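Local coordinates for phosphoribosylformylglycinamidine synthase 2 (Thermus thermophilus, PDB 3VIU), which is a large single-chain member of the PurM-like (AIR synthase-related) family, built from two N-terminal and two C-terminal family domains, and holds ADP and a magnesium ion, at residues Y453-H464 with E587-L596; E570-V579 with V645-E656. All blocks are in the same frame, centred on the assembly; numbering follows the deposited sequence.

Contact 1: residues Y453-H464 with E587-L596; sequences YSRLHPRLGAMH and EFGHPPRLDL
His464 and Pro592 make the one direct hydrogen bond between these segments: NE2 of His464 donates to O of Pro592 at 2.9 Å, with an N-H...O angle of 179° and the oxygen in the imidazole plane. Both faces of that ring are also occupied. CD2 of Leu594 sits over its centre, 4.0 Å from the centroid in a CH-pi contact, and Tyr453 CD1 lies against the opposite face, so the ring's rotation is well defined.

A second CH-pi contact puts CD of Pro592 over one face of the Tyr453 ring, 3.8 Å from its centroid; the hydroxyl beyond lies close to Glu656. Helices 451-456 and 458-475 fall within the range of an AIR synthase-related N-terminal domain and the irregular 587-596 loop within that of a C-terminal domain, so the contact joins the two.

Apolar contacts fill the seam. Leu460 turns CG away from its own N (chi1 -176°), which sends its two methyls along the loop: CD2 packs 3.7 Å from Pro591 CB, CD1 3.9 Å from Leu594 CB. Leu456 CB lies 4.2 Å from Pro591 CG.

The one salt bridge between these segments lies at the Arg455 end, where NH2 of Arg455 and OE1 of Glu587 are a long 3.8 Å apart, the guanidinium and carboxylate planes at 90°; a water accepts from NH2 and donates to OE1. Glu587 OE2 pairs with Arg452.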
# COMPACT_ATOMS: atom_id res chain seq x y z
N TYR A 453 -10.89 -4.17 13.52
CA TYR A 453 -10.30 -3.31 14.54
C TYR A 453 -10.58 -1.84 14.17
O TYR A 453 -11.00 -1.04 15.01
CB TYR A 453 -8.77 -3.48 14.58
CG TYR A 453 -8.25 -4.84 14.95
CD1 TYR A 453 -6.87 -5.08 15.01
CD2 TYR A 453 -9.11 -5.89 15.29
CE1 TYR A 453 -6.36 -6.31 15.40
CE2 TYR A 453 -8.61 -7.12 15.69
CZ TYR A 453 -7.24 -7.32 15.75
OH TYR A 453 -6.74 -8.53 16.15
N SER A 454 -10.32 -1.52 12.91
CA SER A 454 -10.48 -0.17 12.39
C SER A 454 -11.91 0.39 12.45
O SER A 454 -12.10 1.56 12.79
CB SER A 454 -9.92 -0.12 10.96
OG SER A 454 -8.55 -0.54 10.92
N ARG A 455 -12.90 -0.43 12.15
CA ARG A 455 -14.29 0.02 12.20
C ARG A 455 -14.69 0.35 13.64
O ARG A 455 -15.32 1.38 13.89
CB ARG A 455 -15.21 -1.06 11.61
CG ARG A 455 -16.67 -1.05 12.07
CD ARG A 455 -17.39 0.26 11.82
NE ARG A 455 -17.59 0.56 10.40
CZ ARG A 455 -18.31 -0.19 9.57
NH1 ARG A 455 -18.45 0.17 8.30
NH2 ARG A 455 -18.89 -1.30 10.00
N LEU A 456 -14.30 -0.50 14.58
CA LEU A 456 -14.63 -0.31 15.99
C LEU A 456 -13.76 0.70 16.75
O LEU A 456 -14.18 1.25 17.76
CB LEU A 456 -14.59 -1.66 16.70
CG LEU A 456 -15.64 -2.65 16.20
CD1 LEU A 456 -15.31 -4.05 16.67
CD2 LEU A 456 -17.02 -2.21 16.69
N HIS A 457 -12.54 0.92 16.27
CA HIS A 457 -11.64 1.85 16.93
C HIS A 457 -10.61 2.31 15.90
O HIS A 457 -9.46 1.89 15.92
CB HIS A 457 -10.93 1.16 18.11
CG HIS A 457 -10.31 2.10 19.10
ND1 HIS A 457 -9.58 3.20 18.72
CD2 HIS A 457 -10.31 2.10 20.45
CE1 HIS A 457 -9.15 3.84 19.79
NE2 HIS A 457 -9.58 3.19 20.86
N PRO A 458 -11.02 3.19 14.99
CA PRO A 458 -10.12 3.70 13.94
C PRO A 458 -8.69 4.03 14.37
O PRO A 458 -7.73 3.64 13.71
CB PRO A 458 -10.89 4.90 13.37
CG PRO A 458 -11.85 5.29 14.49
CD PRO A 458 -12.28 3.96 15.03
N ARG A 459 -8.53 4.73 15.49
CA ARG A 459 -7.19 5.08 15.96
C ARG A 459 -6.37 3.82 16.28
O ARG A 459 -5.22 3.69 15.83
CB ARG A 459 -7.31 5.95 17.20
CG ARG A 459 -6.02 6.56 17.69
CD ARG A 459 -6.24 7.10 19.09
NE ARG A 459 -5.40 8.25 19.39
CZ ARG A 459 -5.80 9.51 19.30
NH1 ARG A 459 -7.04 9.79 18.93
NH2 ARG A 459 -4.96 10.49 19.59
N LEU A 460 -6.94 2.89 17.04
CA LEU A 460 -6.24 1.66 17.39
C LEU A 460 -6.02 0.81 16.13
O LEU A 460 -5.00 0.13 16.00
CB LEU A 460 -7.01 0.88 18.46
CG LEU A 460 -6.39 -0.39 19.03
CD1 LEU A 460 -5.00 -0.10 19.58
CD2 LEU A 460 -7.28 -0.97 20.12
N GLY A 461 -6.97 0.88 15.20
CA GLY A 461 -6.83 0.13 13.95
C GLY A 461 -5.62 0.60 13.15
O GLY A 461 -4.85 -0.21 12.63
N ALA A 462 -5.45 1.91 13.06
CA ALA A 462 -4.32 2.50 12.33
C ALA A 462 -3.01 2.09 12.99
O ALA A 462 -2.05 1.73 12.31
CB ALA A 462 -4.45 4.01 12.30
N MSE A 463 -2.97 2.16 14.33
CA MSE A 463 -1.78 1.78 15.08
C MSE A 463 -1.42 0.33 14.83
O MSE A 463 -0.25 -0.01 14.63
CB MSE A 463 -2.00 1.99 16.58
CG MSE A 463 -1.84 3.41 17.07
SE MSE A 463 -2.39 3.56 18.92
CE MSE A 463 -1.24 2.22 19.70
N HIS A 464 -2.44 -0.53 14.86
CA HIS A 464 -2.26 -1.95 14.63
C HIS A 464 -1.69 -2.22 13.24
O HIS A 464 -0.84 -3.09 13.08
CB HIS A 464 -3.58 -2.70 14.79
CG HIS A 464 -3.77 -3.30 16.15
ND1 HIS A 464 -3.02 -4.37 16.60
CD2 HIS A 464 -4.61 -2.98 17.16
CE1 HIS A 464 -3.39 -4.67 17.83
NE2 HIS A 464 -4.35 -3.85 18.20
N GLU A 587 -19.48 -8.45 14.84
CA GLU A 587 -18.21 -7.84 15.23
C GLU A 587 -18.51 -6.72 16.21
O GLU A 587 -19.25 -5.78 15.91
CB GLU A 587 -17.44 -7.30 14.02
CG GLU A 587 -18.00 -6.04 13.38
CD GLU A 587 -17.08 -5.44 12.32
OE1 GLU A 587 -17.42 -4.35 11.82
OE2 GLU A 587 -16.05 -6.06 11.97
N PHE A 588 -17.94 -6.83 17.40
CA PHE A 588 -18.16 -5.86 18.46
C PHE A 588 -17.09 -6.04 19.52
O PHE A 588 -16.23 -6.90 19.38
CB PHE A 588 -19.56 -6.06 19.05
CG PHE A 588 -19.80 -7.44 19.59
CD1 PHE A 588 -19.60 -7.72 20.94
CD2 PHE A 588 -20.23 -8.47 18.75
CE1 PHE A 588 -19.82 -9.01 21.45
CE2 PHE A 588 -20.46 -9.76 19.25
CZ PHE A 588 -20.26 -10.03 20.60
N GLY A 589 -17.14 -5.24 20.57
CA GLY A 589 -16.14 -5.36 21.62
C GLY A 589 -14.92 -4.51 21.31
O GLY A 589 -14.76 -4.02 20.20
N HIS A 590 -14.05 -4.34 22.30
CA HIS A 590 -12.84 -3.55 22.11
C HIS A 590 -11.78 -4.36 21.37
O HIS A 590 -11.61 -5.54 21.63
CB HIS A 590 -12.27 -3.11 23.46
CG HIS A 590 -11.25 -2.02 23.36
ND1 HIS A 590 -11.59 -0.68 23.32
CD2 HIS A 590 -9.90 -2.06 23.26
CE1 HIS A 590 -10.49 0.05 23.20
NE2 HIS A 590 -9.45 -0.77 23.16
N PRO A 591 -11.08 -3.74 20.40
CA PRO A 591 -10.04 -4.44 19.65
C PRO A 591 -8.89 -4.72 20.63
O PRO A 591 -8.82 -4.10 21.68
CB PRO A 591 -9.64 -3.43 18.58
CG PRO A 591 -10.91 -2.71 18.34
CD PRO A 591 -11.44 -2.48 19.73
N PRO A 592 -7.99 -5.65 20.30
CA PRO A 592 -6.89 -5.93 21.23
C PRO A 592 -6.05 -4.71 21.61
O PRO A 592 -5.71 -3.89 20.76
CB PRO A 592 -6.05 -6.97 20.47
CG PRO A 592 -7.06 -7.66 19.62
CD PRO A 592 -7.90 -6.51 19.11
N ARG A 593 -5.73 -4.58 22.90
CA ARG A 593 -4.91 -3.46 23.33
C ARG A 593 -3.55 -3.61 22.65
O ARG A 593 -3.12 -4.72 22.33
CB ARG A 593 -4.69 -3.48 24.85
CG ARG A 593 -5.90 -3.17 25.70
CD ARG A 593 -5.44 -2.88 27.13
NE ARG A 593 -6.09 -3.71 28.15
CZ ARG A 593 -6.00 -5.04 28.21
NH1 ARG A 593 -5.30 -5.72 27.31
NH2 ARG A 593 -6.62 -5.69 29.19
N LEU A 594 -2.88 -2.49 22.43
CA LEU A 594 -1.58 -2.50 21.79
C LEU A 594 -0.59 -1.66 22.59
O LEU A 594 -0.74 -0.44 22.71
CB LEU A 594 -1.71 -1.96 20.36
CG LEU A 594 -0.46 -1.70 19.52
CD1 LEU A 594 0.46 -2.93 19.50
CD2 LEU A 594 -0.90 -1.35 18.11
N ASP A 595 0.41 -2.34 23.15
CA ASP A 595 1.46 -1.72 23.94
C ASP A 595 2.59 -1.50 22.94
O ASP A 595 3.31 -2.44 22.58
CB ASP A 595 1.92 -2.67 25.05
CG ASP A 595 3.06 -2.11 25.90
OD1 ASP A 595 3.91 -1.38 25.36
OD2 ASP A 595 3.11 -2.43 27.11
N LEU A 596 2.74 -0.27 22.49
CA LEU A 596 3.77 0.06 21.53
C LEU A 596 5.17 -0.19 22.06
O LEU A 596 6.08 -0.51 21.29
CB LEU A 596 3.59 1.50 21.06
CG LEU A 596 2.38 1.59 20.13
CD1 LEU A 596 1.91 3.02 19.99
CD2 LEU A 596 2.75 0.98 18.77
O HOH W 1 -19.60 -2.53 12.49

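Contact 2: residues E570-V579 with V645-E656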
# COMPACT_ATOMS: atom_id res chain seq x y z
N GLU A 570 0.13 -16.37 25.77
CA GLU A 570 -0.85 -17.20 25.08
C GLU A 570 -2.24 -16.61 24.99
O GLU A 570 -2.97 -16.88 24.04
CB GLU A 570 -0.95 -18.57 25.75
CG GLU A 570 0.39 -19.19 26.10
CD GLU A 570 0.24 -20.58 26.70
OE1 GLU A 570 -0.73 -20.81 27.45
OE2 GLU A 570 1.10 -21.44 26.42
N ARG A 571 -2.61 -15.82 25.98
CA ARG A 571 -3.93 -15.21 26.02
C ARG A 571 -4.12 -14.05 25.05
O ARG A 571 -3.36 -13.09 25.07
CB ARG A 571 -4.25 -14.70 27.42
CG ARG A 571 -5.19 -15.58 28.21
CD ARG A 571 -5.84 -14.81 29.34
NE ARG A 571 -6.73 -15.63 30.15
CZ ARG A 571 -7.79 -16.29 29.68
NH1 ARG A 571 -8.09 -16.23 28.39
NH2 ARG A 571 -8.55 -17.00 30.50
N GLY A 572 -5.15 -14.17 24.22
CA GLY A 572 -5.48 -13.12 23.28
C GLY A 572 -6.85 -12.60 23.70
O GLY A 572 -7.45 -13.14 24.64
N GLU A 573 -7.36 -11.57 23.04
CA GLU A 573 -8.68 -11.04 23.39
C GLU A 573 -9.66 -11.41 22.27
O GLU A 573 -9.25 -11.72 21.15
CB GLU A 573 -8.61 -9.52 23.57
CG GLU A 573 -7.42 -9.04 24.40
CD GLU A 573 -7.39 -7.52 24.60
OE1 GLU A 573 -6.29 -6.98 24.86
OE2 GLU A 573 -8.45 -6.87 24.52
N LEU A 574 -10.96 -11.37 22.57
CA LEU A 574 -11.97 -11.75 21.59
C LEU A 574 -12.63 -10.59 20.85
O LEU A 574 -13.27 -10.80 19.82
CB LEU A 574 -13.05 -12.59 22.27
CG LEU A 574 -12.51 -13.79 23.05
CD1 LEU A 574 -13.61 -14.41 23.90
CD2 LEU A 574 -11.95 -14.80 22.07
N GLY A 575 -12.49 -9.37 21.38
CA GLY A 575 -13.10 -8.21 20.75
C GLY A 575 -12.67 -7.98 19.31
O GLY A 575 -11.49 -7.91 19.01
N ALA A 576 -13.65 -7.86 18.41
CA ALA A 576 -13.38 -7.61 17.00
C ALA A 576 -12.52 -8.71 16.39
O ALA A 576 -11.86 -8.50 15.38
CB ALA A 576 -12.69 -6.26 16.84
N SER A 577 -12.54 -9.90 16.98
CA SER A 577 -11.71 -10.98 16.47
C SER A 577 -12.39 -11.82 15.42
O SER A 577 -13.60 -11.70 15.17
CB SER A 577 -11.28 -11.90 17.60
OG SER A 577 -12.39 -12.66 18.07
N GLU A 578 -11.59 -12.69 14.80
CA GLU A 578 -12.08 -13.62 13.79
C GLU A 578 -12.98 -14.65 14.45
O GLU A 578 -14.09 -14.90 14.00
CB GLU A 578 -10.91 -14.35 13.12
CG GLU A 578 -10.17 -13.57 12.06
CD GLU A 578 -11.09 -13.13 10.92
OE1 GLU A 578 -12.06 -13.87 10.62
OE2 GLU A 578 -10.82 -12.06 10.34
N VAL A 579 -12.50 -15.25 15.54
CA VAL A 579 -13.28 -16.27 16.21
C VAL A 579 -14.61 -15.73 16.70
O VAL A 579 -15.60 -16.47 16.74
CB VAL A 579 -12.50 -16.89 17.41
CG1 VAL A 579 -12.53 -15.94 18.61
CG2 VAL A 579 -13.09 -18.26 17.76
N VAL A 645 -0.39 -25.84 25.62
CA VAL A 645 -0.90 -24.51 25.89
C VAL A 645 -1.51 -24.62 27.28
O VAL A 645 -2.42 -25.41 27.50
CB VAL A 645 -1.96 -24.08 24.84
CG1 VAL A 645 -3.15 -25.01 24.89
CG2 VAL A 645 -2.39 -22.66 25.10
N ARG A 646 -0.99 -23.83 28.21
CA ARG A 646 -1.45 -23.87 29.59
C ARG A 646 -2.83 -23.34 29.90
O ARG A 646 -3.41 -23.66 30.94
CB ARG A 646 -0.44 -23.17 30.49
CG ARG A 646 0.82 -23.97 30.60
CD ARG A 646 1.80 -23.35 31.55
NE ARG A 646 3.01 -24.16 31.61
CZ ARG A 646 4.15 -23.75 32.15
NH1 ARG A 646 4.24 -22.54 32.68
NH2 ARG A 646 5.21 -24.56 32.13
N GLU A 647 -3.38 -22.53 29.01
CA GLU A 647 -4.70 -22.00 29.25
C GLU A 647 -5.65 -22.53 28.20
O GLU A 647 -5.33 -22.53 27.01
CB GLU A 647 -4.68 -20.48 29.18
CG GLU A 647 -3.74 -19.84 30.16
CD GLU A 647 -3.54 -18.38 29.86
OE1 GLU A 647 -2.91 -18.07 28.83
OE2 GLU A 647 -4.03 -17.54 30.65
N GLU A 648 -6.79 -23.03 28.64
CA GLU A 648 -7.78 -23.51 27.69
C GLU A 648 -8.75 -22.35 27.55
O GLU A 648 -8.65 -21.36 28.27
CB GLU A 648 -8.48 -24.76 28.23
CG GLU A 648 -8.32 -25.98 27.32
CD GLU A 648 -9.27 -25.97 26.13
OE1 GLU A 648 -9.40 -24.91 25.48
OE2 GLU A 648 -9.88 -27.03 25.85
N GLY A 649 -9.69 -22.48 26.63
CA GLY A 649 -10.64 -21.41 26.42
C GLY A 649 -10.30 -20.74 25.10
O GLY A 649 -9.15 -20.70 24.68
N LEU A 650 -11.32 -20.20 24.46
CA LEU A 650 -11.14 -19.54 23.17
C LEU A 650 -10.10 -18.43 23.22
O LEU A 650 -9.30 -18.30 22.30
CB LEU A 650 -12.48 -18.97 22.69
CG LEU A 650 -13.62 -20.00 22.60
CD1 LEU A 650 -14.88 -19.31 22.12
CD2 LEU A 650 -13.23 -21.11 21.66
N GLU A 651 -10.10 -17.65 24.28
CA GLU A 651 -9.14 -16.56 24.39
C GLU A 651 -7.69 -17.01 24.19
O GLU A 651 -6.91 -16.33 23.55
CB GLU A 651 -9.27 -15.86 25.75
CG GLU A 651 -10.59 -15.16 25.96
CD GLU A 651 -10.67 -14.51 27.33
OE1 GLU A 651 -10.44 -15.23 28.33
OE2 GLU A 651 -10.96 -13.29 27.42
N ALA A 652 -7.34 -18.17 24.72
CA ALA A 652 -5.97 -18.64 24.59
C ALA A 652 -5.68 -19.32 23.26
O ALA A 652 -4.61 -19.17 22.71
CB ALA A 652 -5.63 -19.59 25.74
N LEU A 653 -6.64 -20.07 22.74
CA LEU A 653 -6.40 -20.78 21.50
C LEU A 653 -6.64 -19.94 20.24
O LEU A 653 -5.93 -20.12 19.23
CB LEU A 653 -7.25 -22.06 21.47
CG LEU A 653 -7.08 -22.98 22.69
CD1 LEU A 653 -8.07 -24.13 22.62
CD2 LEU A 653 -5.66 -23.51 22.76
N PHE A 654 -7.59 -19.02 20.30
CA PHE A 654 -7.94 -18.21 19.14
C PHE A 654 -8.01 -16.71 19.36
O PHE A 654 -8.18 -15.96 18.40
CB PHE A 654 -9.29 -18.67 18.61
CG PHE A 654 -9.40 -20.15 18.48
CD1 PHE A 654 -8.78 -20.82 17.42
CD2 PHE A 654 -10.12 -20.89 19.41
CE1 PHE A 654 -8.88 -22.20 17.29
CE2 PHE A 654 -10.23 -22.27 19.29
CZ PHE A 654 -9.61 -22.93 18.23
N GLY A 655 -7.90 -16.27 20.61
CA GLY A 655 -7.96 -14.85 20.91
C GLY A 655 -6.83 -14.12 20.23
O GLY A 655 -5.77 -14.70 19.97
N GLU A 656 -7.03 -12.84 19.93
CA GLU A 656 -5.98 -12.08 19.26
C GLU A 656 -5.28 -11.06 20.17
O GLU A 656 -5.89 -10.51 21.08
CB GLU A 656 -6.57 -11.39 18.02
CG GLU A 656 -7.54 -12.31 17.28
CD GLU A 656 -8.11 -11.70 16.00
OE1 GLU A 656 -8.23 -10.46 15.91
OE2 GLU A 656 -8.45 -12.49 15.09
O HOH W 2 -9.73 -9.50 13.73
O HOH W 3 -9.71 -15.09 16.30
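Glu573 and Glu656 are an antiparallel hydrogen-bonded pair, a single beta bridge: Glu573 N donates to Glu656 O at 2.7 Å (177°), and Glu656 N returns a bond to Glu573 O. Beside it, Gly572 N meets Glu651 O at 2.9 Å. Glycines at 572 and 655 permit this close approach, with Gly572 CA only 3.5 Å from Gly655 C.

The Glu656 carboxylate is carried by an extended chain to the start of helix 578-584. Its OE2 accepts from Glu578 N at 3.2 Å, from above the carboxylate plane, and from a water that also bridges Val579 N and Phe654 O; Gly624 N is a further donor. OE1 is very close to the Tyr453 hydroxyl, a probable hydrogen bond. Ser577 N closes a type II turn by bonding to Leu574 O; Ser577 OG adds a second bond to that oxygen from the same face, and also caps helix 578-584 through Leu580 N.

Arg571 forms a salt-bridge network with Glu647 and Glu651. The modelled closeness of its NH1 to Glu651 is doubtful. OE2 of Glu647 is 3.3 Å from NE of Arg571 but well out of the guanidinium plane, so that link is charge attraction without a directed N-H.

Outward, packing takes over: Leu574 CD1 lies 3.7 Å from Glu651 CG, and Val579 CB meets Phe654 CB at 3.9 Å.

Within the C-terminal domain, the contact thus joins the loop after strand 563-567 to the short helix 650-653 and its flanks; helix 391-399 packs on Val579 and Phe654, while Val645 leans on strand 694-699.

How the contacts relate
Contact 1 joins two family domains, whereas contact 2 lies within the C-terminal one; their segments alternate along the chain. Contact 2 is buried (13 of 18 touching residues), yet its centre lies farther from the chain's centre, about 29 Å against about 19 Å. Contact 1 is only partly buried (9 of 16), its loop exposing His590 and Arg593. Contact 1 relies on prolines, leucines and aromatic faces, contact 2 on backbone pairing and carboxylates. The contact centres are about 16 Å apart, and the two meet: Tyr453 OH to Glu656 OE1, 2.4 Å, is a probable, unusually short hydrogen bond, Phe588 O probably accepts from Ala576 N, and Arg593 forms a salt bridge with Glu573.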